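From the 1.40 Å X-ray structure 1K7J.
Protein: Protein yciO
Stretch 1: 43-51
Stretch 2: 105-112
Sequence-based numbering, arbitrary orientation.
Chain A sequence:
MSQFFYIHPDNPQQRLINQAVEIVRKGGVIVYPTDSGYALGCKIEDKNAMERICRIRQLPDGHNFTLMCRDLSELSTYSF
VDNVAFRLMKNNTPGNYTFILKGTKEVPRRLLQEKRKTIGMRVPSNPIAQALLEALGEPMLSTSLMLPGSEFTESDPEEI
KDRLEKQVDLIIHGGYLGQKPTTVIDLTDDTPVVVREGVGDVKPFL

Stretch 1 43-51: KIEDKNAME
Stretch 2, residues 105-112: KEVPRRLL

Stretch 1 makes a type I turn from Lys43 to Asp46, closed by a weak Asp46 N to Lys43 O bond (3.4 Å), then enters a helix at Lys47. Asp46 (chi1 t) caps it, its OD1 accepting from Ala49 N at 2.8 Å. After Lys105 and Glu106 (phi/psi -68/-8 and -70/-22), stretch 2 is extended at Val107 and Pro108 (-97/127 and -56/137), then enters a 3-10 segment, 109-111, with Leu111 N bonded to Pro108 O at 2.9 Å. In register, the CA atoms of Ile44 and Pro108 lie 7.5 Å apart, those of Lys47 and Arg110 8.3 Å. CA-to-CB points toward the other stretch in Pro108, Arg110, Leu111 and Met50, sideways in Ile44.

The polar link is Arg110 (chi1 p, chi2 and chi3 t), long enough to reach the turn. Its NH2 donates to Ile44 O (2.8 Å, 139°), at the guanidinium edge; Lys47 CA covers one face, 3.9 Å from NH1. Pro108 CG lies 3.8 Å from the same Ile44 O. Water 1 accepts from Arg110 NH1 (3.1 Å) and lies 3.0 Å from Lys43 O and 2.6 Å from Asp46 O, within reach of both carbonyls.

The apolar contact centres on Leu111 (m, t), whose branching suits it to two neighbours: CD2 meets selenomethionine Met50 SE (t, t, p) at 3.6 Å, and CD1 lies 4.2 Å from CB of Ile44 (p, t). All three residues are buried. Together the stretches bury 348 Å², Arg110 contributing 107.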

ATOM      1  N   LYS A  43      -0.923   9.797  -5.204  1.00 11.00           N
ATOM      2  CA  LYS A  43      -1.681   9.430  -6.393  1.00 12.10           C
ATOM      3  C   LYS A  43      -0.744   8.804  -7.417  1.00 12.41           C
ATOM      4  O   LYS A  43       0.443   9.130  -7.464  1.00 12.97           O
ATOM      5  CB  LYS A  43      -2.410  10.642  -6.981  1.00 13.46           C
ATOM      6  CG  LYS A  43      -1.531  11.770  -7.471  1.00 14.92           C
ATOM      7  CD  LYS A  43      -2.422  12.887  -7.999  1.00 16.75           C
ATOM      8  CE  LYS A  43      -1.631  14.052  -8.544  1.00 18.06           C
ATOM      9  NZ  LYS A  43      -2.567  15.080  -9.090  1.00 18.80           N
ATOM     10  N   ILE A  44      -1.274   7.891  -8.223  1.00 12.96           N
ATOM     11  CA  ILE A  44      -0.458   7.204  -9.217  1.00 13.56           C
ATOM     12  C   ILE A  44       0.043   8.113 -10.328  1.00 14.27           C
ATOM     13  O   ILE A  44       1.032   7.798 -10.988  1.00 14.82           O
ATOM     14  CB  ILE A  44      -1.224   6.024  -9.860  1.00 14.55           C
ATOM     15  CG1 ILE A  44      -2.463   6.532 -10.595  1.00 14.84           C
ATOM     16  CG2 ILE A  44      -1.630   5.023  -8.789  1.00 14.40           C
ATOM     17  CD1 ILE A  44      -3.203   5.445 -11.361  1.00 16.09           C
ATOM     18  N   GLU A  45      -0.623   9.249 -10.518  1.00 14.44           N
ATOM     19  CA  GLU A  45      -0.259  10.186 -11.580  1.00 15.20           C
ATOM     20  C   GLU A  45       0.878  11.168 -11.284  1.00 15.74           C
ATOM     21  O   GLU A  45       1.381  11.821 -12.202  1.00 16.18           O
ATOM     22  CB  GLU A  45      -1.492  10.994 -12.002  1.00 15.86           C
ATOM     23  CG  GLU A  45      -2.672  10.165 -12.501  1.00 16.25           C
ATOM     24  CD  GLU A  45      -3.572   9.645 -11.382  1.00 16.67           C
ATOM     25  OE1 GLU A  45      -3.293   9.914 -10.194  1.00 15.65           O
ATOM     26  OE2 GLU A  45      -4.571   8.965 -11.700  1.00 16.91           O
ATOM     27  N   ASP A  46       1.289  11.274 -10.026  1.00 16.15           N
ATOM     28  CA  ASP A  46       2.330  12.226  -9.641  1.00 16.48           C
ATOM     29  C   ASP A  46       3.732  11.633  -9.504  1.00 16.43           C
ATOM     30  O   ASP A  46       4.016  10.898  -8.559  1.00 15.82           O
ATOM     31  CB  ASP A  46       1.932  12.900  -8.325  1.00 17.65           C
ATOM     32  CG  ASP A  46       2.694  14.185  -8.072  1.00 18.46           C
ATOM     33  OD1 ASP A  46       3.936  14.138  -7.976  1.00 18.72           O
ATOM     34  OD2 ASP A  46       2.040  15.246  -7.972  1.00 19.20           O
ATOM     35  N   LYS A  47       4.616  11.974 -10.437  1.00 16.50           N
ATOM     36  CA  LYS A  47       5.982  11.463 -10.402  1.00 16.73           C
ATOM     37  C   LYS A  47       6.802  12.015  -9.236  1.00 16.14           C
ATOM     38  O   LYS A  47       7.613  11.296  -8.649  1.00 15.99           O
ATOM     39  CB  LYS A  47       6.700  11.766 -11.720  1.00 17.87           C
ATOM     40  CG  LYS A  47       8.157  11.330 -11.721  1.00 20.10           C
ATOM     41  CD  LYS A  47       8.834  11.597 -13.055  1.00 21.59           C
ATOM     42  CE  LYS A  47      10.322  11.292 -12.974  1.00 22.05           C
ATOM     43  NZ  LYS A  47      10.584   9.888 -12.545  1.00 23.31           N
ATOM     44  N   ASN A  48       6.603  13.287  -8.901  1.00 16.38           N
ATOM     45  CA  ASN A  48       7.348  13.883  -7.796  1.00 16.32           C
ATOM     46  C   ASN A  48       7.022  13.204  -6.468  1.00 15.56           C
ATOM     47  O   ASN A  48       7.911  12.972  -5.648  1.00 14.94           O
ATOM     48  CB  ASN A  48       7.063  15.385  -7.693  1.00 17.94           C
ATOM     49  CG  ASN A  48       7.631  16.165  -8.863  1.00 19.74           C
ATOM     50  OD1 ASN A  48       8.775  15.954  -9.264  1.00 20.10           O
ATOM     51  ND2 ASN A  48       6.836  17.078  -9.408  1.00 21.14           N
ATOM     52  N   ALA A  49       5.748  12.888  -6.253  1.00 14.46           N
ATOM     53  CA  ALA A  49       5.340  12.223  -5.021  1.00 13.85           C
ATOM     54  C   ALA A  49       5.937  10.819  -4.987  1.00 13.55           C
ATOM     55  O   ALA A  49       6.371  10.346  -3.938  1.00 13.55           O
ATOM     56  CB  ALA A  49       3.816  12.153  -4.934  1.00 13.35           C
HETATM   57  N   MSE A  50       5.950  10.156  -6.140  1.00 14.05           N
HETATM   58  CA  MSE A  50       6.522   8.815  -6.238  1.00 14.38           C
HETATM   59  C   MSE A  50       7.968   8.855  -5.759  1.00 14.51           C
HETATM   60  O   MSE A  50       8.387   8.059  -4.916  1.00 14.51           O
HETATM   61  CB  MSE A  50       6.493   8.324  -7.690  1.00 15.73           C
HETATM   62  CG  MSE A  50       7.332   7.068  -7.932  1.00 17.61           C
HETATM   63 SE   MSE A  50       7.822   6.801  -9.784  1.00 17.99          SE
HETATM   64  CE  MSE A  50       9.306   8.038  -9.861  1.00 19.49           C
ATOM     65  N   GLU A  51       8.727   9.800  -6.308  1.00 14.76           N
ATOM     66  CA  GLU A  51      10.133   9.953  -5.963  1.00 15.30           C
ATOM     67  C   GLU A  51      10.325  10.170  -4.465  1.00 14.52           C
ATOM     68  O   GLU A  51      11.223   9.591  -3.854  1.00 14.77           O
ATOM     69  CB  GLU A  51      10.732  11.119  -6.748  1.00 16.70           C
ATOM     70  CG  GLU A  51      12.240  11.245  -6.612  1.00 18.62           C
ATOM     71  CD  GLU A  51      12.963   9.939  -6.892  1.00 20.08           C
ATOM     72  OE1 GLU A  51      12.588   9.243  -7.861  1.00 20.34           O
ATOM     73  OE2 GLU A  51      13.912   9.612  -6.145  1.00 20.38           O
ATOM     74  N   LYS A 105      -1.793  -1.615 -18.630  1.00 12.98           N
ATOM     75  CA  LYS A 105      -1.536  -0.286 -19.178  1.00 13.88           C
ATOM     76  C   LYS A 105      -2.164   0.821 -18.330  1.00 13.62           C
ATOM     77  O   LYS A 105      -1.929   2.008 -18.564  1.00 14.40           O
ATOM     78  CB  LYS A 105      -2.048  -0.204 -20.620  1.00 15.30           C
ATOM     79  CG  LYS A 105      -1.328  -1.145 -21.570  1.00 16.75           C
ATOM     80  CD  LYS A 105       0.159  -0.812 -21.648  1.00 18.35           C
ATOM     81  CE  LYS A 105       0.948  -1.928 -22.322  1.00 19.44           C
ATOM     82  NZ  LYS A 105       0.464  -2.222 -23.694  1.00 20.03           N
ATOM     83  N   GLU A 106      -2.968   0.427 -17.349  1.00 13.13           N
ATOM     84  CA  GLU A 106      -3.600   1.382 -16.442  1.00 13.17           C
ATOM     85  C   GLU A 106      -2.507   1.974 -15.562  1.00 13.03           C
ATOM     86  O   GLU A 106      -2.656   3.065 -15.008  1.00 13.55           O
ATOM     87  CB  GLU A 106      -4.616   0.673 -15.539  1.00 13.44           C
ATOM     88  CG  GLU A 106      -5.840   0.134 -16.248  1.00 13.76           C
ATOM     89  CD  GLU A 106      -6.944   1.165 -16.371  1.00 14.67           C
ATOM     90  OE1 GLU A 106      -6.670   2.368 -16.167  1.00 14.42           O
ATOM     91  OE2 GLU A 106      -8.088   0.768 -16.681  1.00 15.09           O
ATOM     92  N   VAL A 107      -1.404   1.241 -15.446  1.00 12.58           N
ATOM     93  CA  VAL A 107      -0.286   1.652 -14.608  1.00 12.67           C
ATOM     94  C   VAL A 107       0.844   2.355 -15.350  1.00 13.34           C
ATOM     95  O   VAL A 107       1.365   1.833 -16.335  1.00 14.32           O
ATOM     96  CB  VAL A 107       0.333   0.435 -13.894  1.00 12.20           C
ATOM     97  CG1 VAL A 107       1.331   0.902 -12.858  1.00 11.80           C
ATOM     98  CG2 VAL A 107      -0.763  -0.415 -13.265  1.00 11.77           C
ATOM     99  N   PRO A 108       1.238   3.551 -14.883  1.00 13.93           N
ATOM    100  CA  PRO A 108       2.328   4.288 -15.532  1.00 14.26           C
ATOM    101  C   PRO A 108       3.577   3.407 -15.565  1.00 14.78           C
ATOM    102  O   PRO A 108       3.904   2.742 -14.579  1.00 14.26           O
ATOM    103  CB  PRO A 108       2.506   5.500 -14.625  1.00 14.40           C
ATOM    104  CG  PRO A 108       1.113   5.758 -14.147  1.00 14.56           C
ATOM    105  CD  PRO A 108       0.615   4.363 -13.823  1.00 14.00           C
ATOM    106  N   ARG A 109       4.266   3.403 -16.699  1.00 15.28           N
ATOM    107  CA  ARG A 109       5.467   2.594 -16.871  1.00 15.75           C
ATOM    108  C   ARG A 109       6.477   2.754 -15.736  1.00 15.06           C
ATOM    109  O   ARG A 109       7.064   1.774 -15.280  1.00 15.38           O
ATOM    110  CB  ARG A 109       6.136   2.945 -18.204  1.00 17.30           C
ATOM    111  CG  ARG A 109       7.370   2.121 -18.532  1.00 19.55           C
ATOM    112  CD  ARG A 109       8.010   2.600 -19.835  1.00 21.57           C
ATOM    113  NE  ARG A 109       9.251   1.892 -20.146  1.00 23.22           N
ATOM    114  CZ  ARG A 109       9.325   0.599 -20.450  1.00 24.23           C
ATOM    115  NH1 ARG A 109       8.226  -0.147 -20.489  1.00 24.84           N
ATOM    116  NH2 ARG A 109      10.505   0.046 -20.715  1.00 24.45           N
ATOM    117  N   ARG A 110       6.672   3.989 -15.280  1.00 14.50           N
ATOM    118  CA  ARG A 110       7.632   4.277 -14.212  1.00 14.06           C
ATOM    119  C   ARG A 110       7.377   3.539 -12.902  1.00 13.99           C
ATOM    120  O   ARG A 110       8.283   3.402 -12.078  1.00 14.12           O
ATOM    121  CB  ARG A 110       7.674   5.784 -13.939  1.00 14.81           C
ATOM    122  CG  ARG A 110       6.322   6.379 -13.583  1.00 15.31           C
ATOM    123  CD  ARG A 110       6.386   7.895 -13.474  1.00 16.03           C
ATOM    124  NE  ARG A 110       5.047   8.479 -13.471  1.00 17.00           N
ATOM    125  CZ  ARG A 110       4.217   8.458 -12.434  1.00 17.25           C
ATOM    126  NH1 ARG A 110       4.582   7.890 -11.292  1.00 17.35           N
ATOM    127  NH2 ARG A 110       3.006   8.986 -12.553  1.00 17.81           N
ATOM    128  N   LEU A 111       6.151   3.064 -12.708  1.00 13.20           N
ATOM    129  CA  LEU A 111       5.801   2.356 -11.482  1.00 13.05           C
ATOM    130  C   LEU A 111       6.012   0.848 -11.576  1.00 13.16           C
ATOM    131  O   LEU A 111       5.939   0.144 -10.569  1.00 13.00           O
ATOM    132  CB  LEU A 111       4.347   2.646 -11.107  1.00 12.93           C
ATOM    133  CG  LEU A 111       4.029   4.120 -10.844  1.00 12.84           C
ATOM    134  CD1 LEU A 111       2.559   4.263 -10.485  1.00 13.02           C
ATOM    135  CD2 LEU A 111       4.912   4.649  -9.725  1.00 13.22           C
ATOM    136  N   LEU A 112       6.284   0.358 -12.780  1.00 13.33           N
ATOM    137  CA  LEU A 112       6.499  -1.069 -12.985  1.00 13.83           C
ATOM    138  C   LEU A 112       7.974  -1.420 -12.877  1.00 14.34           C
ATOM    139  O   LEU A 112       8.839  -0.635 -13.274  1.00 14.66           O
ATOM    140  CB  LEU A 112       5.959  -1.490 -14.353  1.00 13.53           C
ATOM    141  CG  LEU A 112       4.464  -1.245 -14.583  1.00 13.46           C
ATOM    142  CD1 LEU A 112       4.078  -1.697 -15.983  1.00 14.51           C
ATOM    143  CD2 LEU A 112       3.646  -1.991 -13.535  1.00 13.50           C
TER
HETATM  144  O   HOH W   1       3.133   8.467  -8.652  1.00 20.04           O